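Local coordinates for LbaCas13a H328A (C2c2) (Lachnospiraceae bacterium NK4A179, PDB 5WLH), which binds and probably processes precursor CRISPR RNA, using the guide to direct RNA cleavage as a Cas13a-type CRISPR effector nuclease, at residues A[523-535]-A[589-603]. Numbering follows the deposited sequence.
Sequences ENSDFLLLKPKGT and VDFLTDLKDVIYSMR
Lys596 leaves its helix with CG trans to the backbone N (chi1 178°); this and an extended chi2 carry CB and CG across the Phe527 ring, and bends at chi3 and chi4 then turn NZ to the loop carbonyls. Arg603, bent at chi3, turns its guanidinium toward Asp526. A lysine suits the middle of this contact because its stem is apolar and its tip charged: Lys596 CG lies over one face of the Phe527 ring, offset toward the rim, 4.2 Å from its centroid in a CH-pi contact, while Lys596 NZ donates to Leu530 O at 2.9 Å, almost head-on to the carbonyl (C=O...NZ angle 160°). A weak bond to Leu528 O and a salt bridge to Asp597 OD1 give the buried ammonium two further partners, and the acid probably steadies its charge.

Leu528 is the apolar wedge, its branched end letting two methyls reach different partners. Leu528 CD2 packs on Ile599 CG2 at 3.9 Å, its CB meets Tyr600 CD1, and its CD1 lies over a face of the Arg603 guanidinium. Arginine fits as a flat cation that also offers an N-H edge to the Asp526 carboxylate, with Arg603 NH1 2.8 Å from Asp526 OD2 on the syn side and the two planes 47° apart; NH2 adds weaker bonds to both oxygens. Aspartate's two oxygens serve double duty, since OD1 also accepts from Leu528 N in an Asx turn.

At the other end, the extended Lys533 sends NZ to the syn lone pair of Asp590 OD2, 2.6 Å away, with Gly585 O as another acceptor. One water joins Lys533 N, Asp590 OD1 and Thr593 OG1.

The loop after helix 486-517 is thus clasped along helix 588-602 by polar pairs near both ends. Phe527 and Leu528 also touch helix 486-517, Leu592 reaches helix 559-564, and Val598 and Met602 pack against helix 901-911.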
loop_
_atom_site.group_PDB
_atom_site.type_symbol
_atom_site.label_atom_id
_atom_site.label_comp_id
_atom_site.label_asym_id
_atom_site.label_seq_id
_atom_site.Cartn_x
_atom_site.Cartn_y
_atom_site.Cartn_z
ATOM N N GLU A 523 -17.963 -4.595 -26.457
ATOM C CA GLU A 523 -17.058 -5.466 -27.205
ATOM C C GLU A 523 -15.751 -4.785 -27.589
ATOM O O GLU A 523 -14.807 -5.472 -28.000
ATOM C CB GLU A 523 -17.732 -5.996 -28.481
ATOM C CG GLU A 523 -19.138 -6.554 -28.283
ATOM C CD GLU A 523 -20.230 -5.597 -28.754
ATOM O OE1 GLU A 523 -20.591 -4.661 -27.999
ATOM O OE2 GLU A 523 -20.732 -5.787 -29.885
ATOM N N ASN A 524 -15.684 -3.458 -27.490
ATOM C CA ASN A 524 -14.487 -2.678 -27.805
ATOM C C ASN A 524 -14.244 -1.687 -26.674
ATOM O O ASN A 524 -14.287 -0.471 -26.864
ATOM C CB ASN A 524 -14.639 -1.934 -29.123
ATOM C CG ASN A 524 -14.878 -2.865 -30.289
ATOM O OD1 ASN A 524 -13.935 -3.380 -30.883
ATOM N ND2 ASN A 524 -16.149 -3.104 -30.607
ATOM N N SER A 525 -14.023 -2.213 -25.471
ATOM C CA SER A 525 -14.019 -1.368 -24.282
ATOM C C SER A 525 -12.634 -0.860 -23.908
ATOM O O SER A 525 -12.514 -0.083 -22.959
ATOM C CB SER A 525 -14.619 -2.130 -23.093
ATOM O OG SER A 525 -14.096 -3.444 -23.026
ATOM N N ASP A 526 -11.589 -1.276 -24.612
ATOM C CA ASP A 526 -10.230 -0.846 -24.302
ATOM C C ASP A 526 -9.807 0.152 -25.374
ATOM O O ASP A 526 -9.451 -0.232 -26.490
ATOM C CB ASP A 526 -9.287 -2.042 -24.207
ATOM C CG ASP A 526 -7.906 -1.664 -23.661
ATOM O OD1 ASP A 526 -7.611 -0.454 -23.545
ATOM O OD2 ASP A 526 -7.126 -2.585 -23.356
ATOM N N PHE A 527 -9.842 1.441 -25.015
ATOM C CA PHE A 527 -9.410 2.503 -25.919
ATOM C C PHE A 527 -8.051 2.217 -26.544
ATOM O O PHE A 527 -7.848 2.439 -27.747
ATOM C CB PHE A 527 -9.358 3.827 -25.152
ATOM C CG PHE A 527 -8.749 4.947 -25.934
ATOM C CD1 PHE A 527 -9.334 5.373 -27.114
ATOM C CD2 PHE A 527 -7.600 5.577 -25.493
ATOM C CE1 PHE A 527 -8.790 6.400 -27.838
ATOM C CE2 PHE A 527 -7.044 6.619 -26.220
ATOM C CZ PHE A 527 -7.640 7.027 -27.400
ATOM N N LEU A 528 -7.096 1.744 -25.738
ATOM C CA LEU A 528 -5.737 1.554 -26.230
ATOM C C LEU A 528 -5.629 0.462 -27.284
ATOM O O LEU A 528 -4.634 0.415 -28.005
ATOM C CB LEU A 528 -4.798 1.211 -25.081
ATOM C CG LEU A 528 -4.640 2.342 -24.075
ATOM C CD1 LEU A 528 -3.555 1.972 -23.025
ATOM C CD2 LEU A 528 -4.304 3.644 -24.784
ATOM N N LEU A 529 -6.606 -0.415 -27.383
ATOM C CA LEU A 529 -6.535 -1.482 -28.366
ATOM C C LEU A 529 -7.281 -1.153 -29.651
ATOM O O LEU A 529 -7.300 -1.986 -30.567
ATOM C CB LEU A 529 -7.054 -2.788 -27.760
ATOM C CG LEU A 529 -6.160 -3.277 -26.610
ATOM C CD1 LEU A 529 -6.580 -4.651 -26.170
ATOM C CD2 LEU A 529 -4.658 -3.234 -27.013
ATOM N N LEU A 530 -7.872 0.037 -29.755
ATOM C CA LEU A 530 -8.473 0.437 -31.024
ATOM C C LEU A 530 -7.393 0.550 -32.089
ATOM O O LEU A 530 -6.237 0.862 -31.799
ATOM C CB LEU A 530 -9.233 1.759 -30.889
ATOM C CG LEU A 530 -10.432 1.786 -29.925
ATOM C CD1 LEU A 530 -11.191 3.101 -30.045
ATOM C CD2 LEU A 530 -11.369 0.591 -30.117
ATOM N N LYS A 531 -7.775 0.269 -33.328
ATOM C CA LYS A 531 -6.836 0.149 -34.429
ATOM C C LYS A 531 -6.879 1.381 -35.323
ATOM O O LYS A 531 -7.888 2.091 -35.370
ATOM C CB LYS A 531 -7.150 -1.116 -35.242
ATOM C CG LYS A 531 -6.906 -2.407 -34.466
ATOM C CD LYS A 531 -5.416 -2.682 -34.295
ATOM C CE LYS A 531 -5.152 -3.734 -33.219
ATOM N NZ LYS A 531 -5.061 -3.155 -31.833
ATOM N N PRO A 532 -5.791 1.672 -36.046
ATOM C CA PRO A 532 -5.728 2.915 -36.823
ATOM C C PRO A 532 -6.763 2.948 -37.942
ATOM O O PRO A 532 -7.332 1.926 -38.334
ATOM C CB PRO A 532 -4.302 2.908 -37.393
ATOM C CG PRO A 532 -3.550 1.937 -36.559
ATOM C CD PRO A 532 -4.539 0.902 -36.142
ATOM N N LYS A 533 -6.972 4.157 -38.472
ATOM C CA LYS A 533 -8.112 4.435 -39.343
ATOM C C LYS A 533 -8.125 3.591 -40.615
ATOM O O LYS A 533 -9.194 3.413 -41.204
ATOM C CB LYS A 533 -8.131 5.912 -39.716
ATOM C CG LYS A 533 -6.979 6.336 -40.626
ATOM C CD LYS A 533 -6.986 7.838 -40.821
ATOM C CE LYS A 533 -5.975 8.276 -41.876
ATOM N NZ LYS A 533 -5.962 9.764 -42.011
ATOM N N GLY A 534 -6.981 3.089 -41.060
ATOM C CA GLY A 534 -6.931 2.294 -42.270
ATOM C C GLY A 534 -7.105 0.804 -42.068
ATOM O O GLY A 534 -6.892 0.035 -43.012
ATOM N N THR A 535 -7.485 0.362 -40.869
ATOM C CA THR A 535 -7.529 -1.064 -40.564
ATOM C C THR A 535 -8.827 -1.670 -41.076
ATOM O O THR A 535 -9.921 -1.292 -40.631
ATOM C CB THR A 535 -7.390 -1.311 -39.063
ATOM O OG1 THR A 535 -6.244 -0.617 -38.567
ATOM C CG2 THR A 535 -7.222 -2.809 -38.789
ATOM N N VAL A 589 -7.363 12.157 -36.856
ATOM C CA VAL A 589 -7.522 10.783 -36.391
ATOM C C VAL A 589 -6.160 10.131 -36.168
ATOM O O VAL A 589 -5.976 9.356 -35.221
ATOM C CB VAL A 589 -8.380 9.979 -37.382
ATOM C CG1 VAL A 589 -8.474 8.549 -36.943
ATOM C CG2 VAL A 589 -9.775 10.598 -37.491
ATOM N N ASP A 590 -5.185 10.431 -37.026
ATOM C CA ASP A 590 -3.837 9.919 -36.799
ATOM C C ASP A 590 -3.184 10.608 -35.611
ATOM O O ASP A 590 -2.346 10.009 -34.926
ATOM C CB ASP A 590 -2.989 10.095 -38.053
ATOM C CG ASP A 590 -3.650 9.498 -39.282
ATOM O OD1 ASP A 590 -3.578 8.261 -39.459
ATOM O OD2 ASP A 590 -4.261 10.265 -40.053
ATOM N N PHE A 591 -3.550 11.865 -35.369
ATOM C CA PHE A 591 -3.124 12.557 -34.158
ATOM C C PHE A 591 -3.603 11.812 -32.916
ATOM O O PHE A 591 -2.802 11.490 -32.027
ATOM C CB PHE A 591 -3.660 13.989 -34.180
ATOM C CG PHE A 591 -3.151 14.859 -33.065
ATOM C CD1 PHE A 591 -1.982 14.548 -32.393
ATOM C CD2 PHE A 591 -3.844 16.004 -32.702
ATOM C CE1 PHE A 591 -1.516 15.358 -31.369
ATOM C CE2 PHE A 591 -3.382 16.825 -31.678
ATOM C CZ PHE A 591 -2.214 16.491 -31.007
ATOM N N LEU A 592 -4.905 11.512 -32.855
ATOM C CA LEU A 592 -5.454 10.717 -31.755
ATOM C C LEU A 592 -4.770 9.360 -31.652
ATOM O O LEU A 592 -4.454 8.889 -30.548
ATOM C CB LEU A 592 -6.957 10.529 -31.953
ATOM C CG LEU A 592 -7.651 9.626 -30.935
ATOM C CD1 LEU A 592 -7.490 10.278 -29.562
ATOM C CD2 LEU A 592 -9.117 9.442 -31.286
ATOM N N THR A 593 -4.529 8.721 -32.798
ATOM C CA THR A 593 -3.928 7.396 -32.816
ATOM C C THR A 593 -2.496 7.435 -32.308
ATOM O O THR A 593 -2.047 6.515 -31.612
ATOM C CB THR A 593 -3.993 6.823 -34.240
ATOM O OG1 THR A 593 -5.323 6.369 -34.495
ATOM C CG2 THR A 593 -3.029 5.655 -34.402
ATOM N N ASP A 594 -1.768 8.503 -32.621
ATOM C CA ASP A 594 -0.397 8.592 -32.144
ATOM C C ASP A 594 -0.347 8.767 -30.629
ATOM O O ASP A 594 0.456 8.117 -29.953
ATOM C CB ASP A 594 0.326 9.724 -32.853
ATOM C CG ASP A 594 1.000 9.259 -34.130
ATOM O OD1 ASP A 594 0.902 8.056 -34.474
ATOM O OD2 ASP A 594 1.634 10.095 -34.779
ATOM N N LEU A 595 -1.202 9.628 -30.080
ATOM C CA LEU A 595 -1.255 9.776 -28.626
ATOM C C LEU A 595 -1.660 8.471 -27.948
ATOM O O LEU A 595 -1.086 8.090 -26.918
ATOM C CB LEU A 595 -2.229 10.890 -28.257
ATOM C CG LEU A 595 -1.796 12.291 -28.688
ATOM C CD1 LEU A 595 -2.936 13.238 -28.368
ATOM C CD2 LEU A 595 -0.517 12.736 -27.996
ATOM N N LYS A 596 -2.660 7.783 -28.507
ATOM C CA LYS A 596 -3.044 6.463 -28.028
ATOM C C LYS A 596 -1.865 5.500 -28.060
ATOM O O LYS A 596 -1.669 4.722 -27.123
ATOM C CB LYS A 596 -4.193 5.924 -28.885
ATOM C CG LYS A 596 -4.666 4.533 -28.526
ATOM C CD LYS A 596 -5.608 3.983 -29.597
ATOM C CE LYS A 596 -4.868 3.579 -30.869
ATOM N NZ LYS A 596 -4.019 2.353 -30.720
ATOM N N ASP A 597 -1.072 5.537 -29.137
ATOM C CA ASP A 597 0.091 4.661 -29.248
ATOM C C ASP A 597 1.167 4.998 -28.221
ATOM O O ASP A 597 1.859 4.100 -27.737
ATOM C CB ASP A 597 0.702 4.759 -30.643
ATOM C CG ASP A 597 -0.130 4.079 -31.697
ATOM O OD1 ASP A 597 -1.053 3.319 -31.335
ATOM O OD2 ASP A 597 0.142 4.319 -32.897
ATOM N N VAL A 598 1.392 6.286 -27.939
ATOM C CA VAL A 598 2.355 6.625 -26.895
ATOM C C VAL A 598 1.938 5.992 -25.582
ATOM O O VAL A 598 2.741 5.346 -24.900
ATOM C CB VAL A 598 2.501 8.146 -26.737
ATOM C CG1 VAL A 598 3.492 8.421 -25.610
ATOM C CG2 VAL A 598 2.974 8.774 -28.036
ATOM N N ILE A 599 0.669 6.172 -25.213
ATOM C CA ILE A 599 0.198 5.678 -23.922
ATOM C C ILE A 599 0.286 4.165 -23.891
ATOM O O ILE A 599 0.781 3.577 -22.924
ATOM C CB ILE A 599 -1.235 6.164 -23.644
ATOM C CG1 ILE A 599 -1.264 7.682 -23.505
ATOM C CG2 ILE A 599 -1.833 5.501 -22.362
ATOM C CD1 ILE A 599 -2.678 8.251 -23.548
ATOM N N TYR A 600 -0.193 3.518 -24.962
ATOM C CA TYR A 600 -0.153 2.065 -25.036
ATOM C C TYR A 600 1.270 1.546 -24.875
ATOM O O TYR A 600 1.483 0.502 -24.259
ATOM C CB TYR A 600 -0.745 1.577 -26.361
ATOM C CG TYR A 600 -0.621 0.087 -26.495
ATOM C CD1 TYR A 600 -1.455 -0.758 -25.777
ATOM C CD2 TYR A 600 0.368 -0.476 -27.297
ATOM C CE1 TYR A 600 -1.324 -2.125 -25.863
ATOM C CE2 TYR A 600 0.503 -1.837 -27.403
ATOM C CZ TYR A 600 -0.338 -2.656 -26.682
ATOM O OH TYR A 600 -0.182 -4.000 -26.781
ATOM N N SER A 601 2.254 2.257 -25.428
ATOM C CA SER A 601 3.623 1.769 -25.373
ATOM C C SER A 601 4.146 1.710 -23.949
ATOM O O SER A 601 5.117 0.999 -23.691
ATOM C CB SER A 601 4.549 2.628 -26.234
ATOM O OG SER A 601 4.773 3.898 -25.671
ATOM N N MET A 602 3.507 2.416 -23.021
ATOM C CA MET A 602 3.896 2.332 -21.626
ATOM C C MET A 602 3.173 1.216 -20.885
ATOM O O MET A 602 3.583 0.861 -19.776
ATOM C CB MET A 602 3.634 3.672 -20.921
ATOM C CG MET A 602 4.576 3.915 -19.752
ATOM S SD MET A 602 4.538 5.624 -19.197
ATOM C CE MET A 602 6.174 5.724 -18.489
ATOM N N ARG A 603 2.111 0.664 -21.454
ATOM C CA ARG A 603 1.415 -0.419 -20.769
ATOM C C ARG A 603 2.233 -1.693 -20.865
ATOM O O ARG A 603 2.708 -2.058 -21.946
ATOM C CB ARG A 603 0.021 -0.639 -21.353
ATOM C CG ARG A 603 -0.868 -1.467 -20.422
ATOM C CD ARG A 603 -2.330 -1.170 -20.689
ATOM N NE ARG A 603 -2.770 -1.960 -21.821
ATOM C CZ ARG A 603 -3.999 -1.919 -22.334
ATOM N NH1 ARG A 603 -4.305 -2.686 -23.366
ATOM N NH2 ARG A 603 -4.916 -1.122 -21.816
HETATM O O HOH W 1 -5.313 6.479 -37.378
#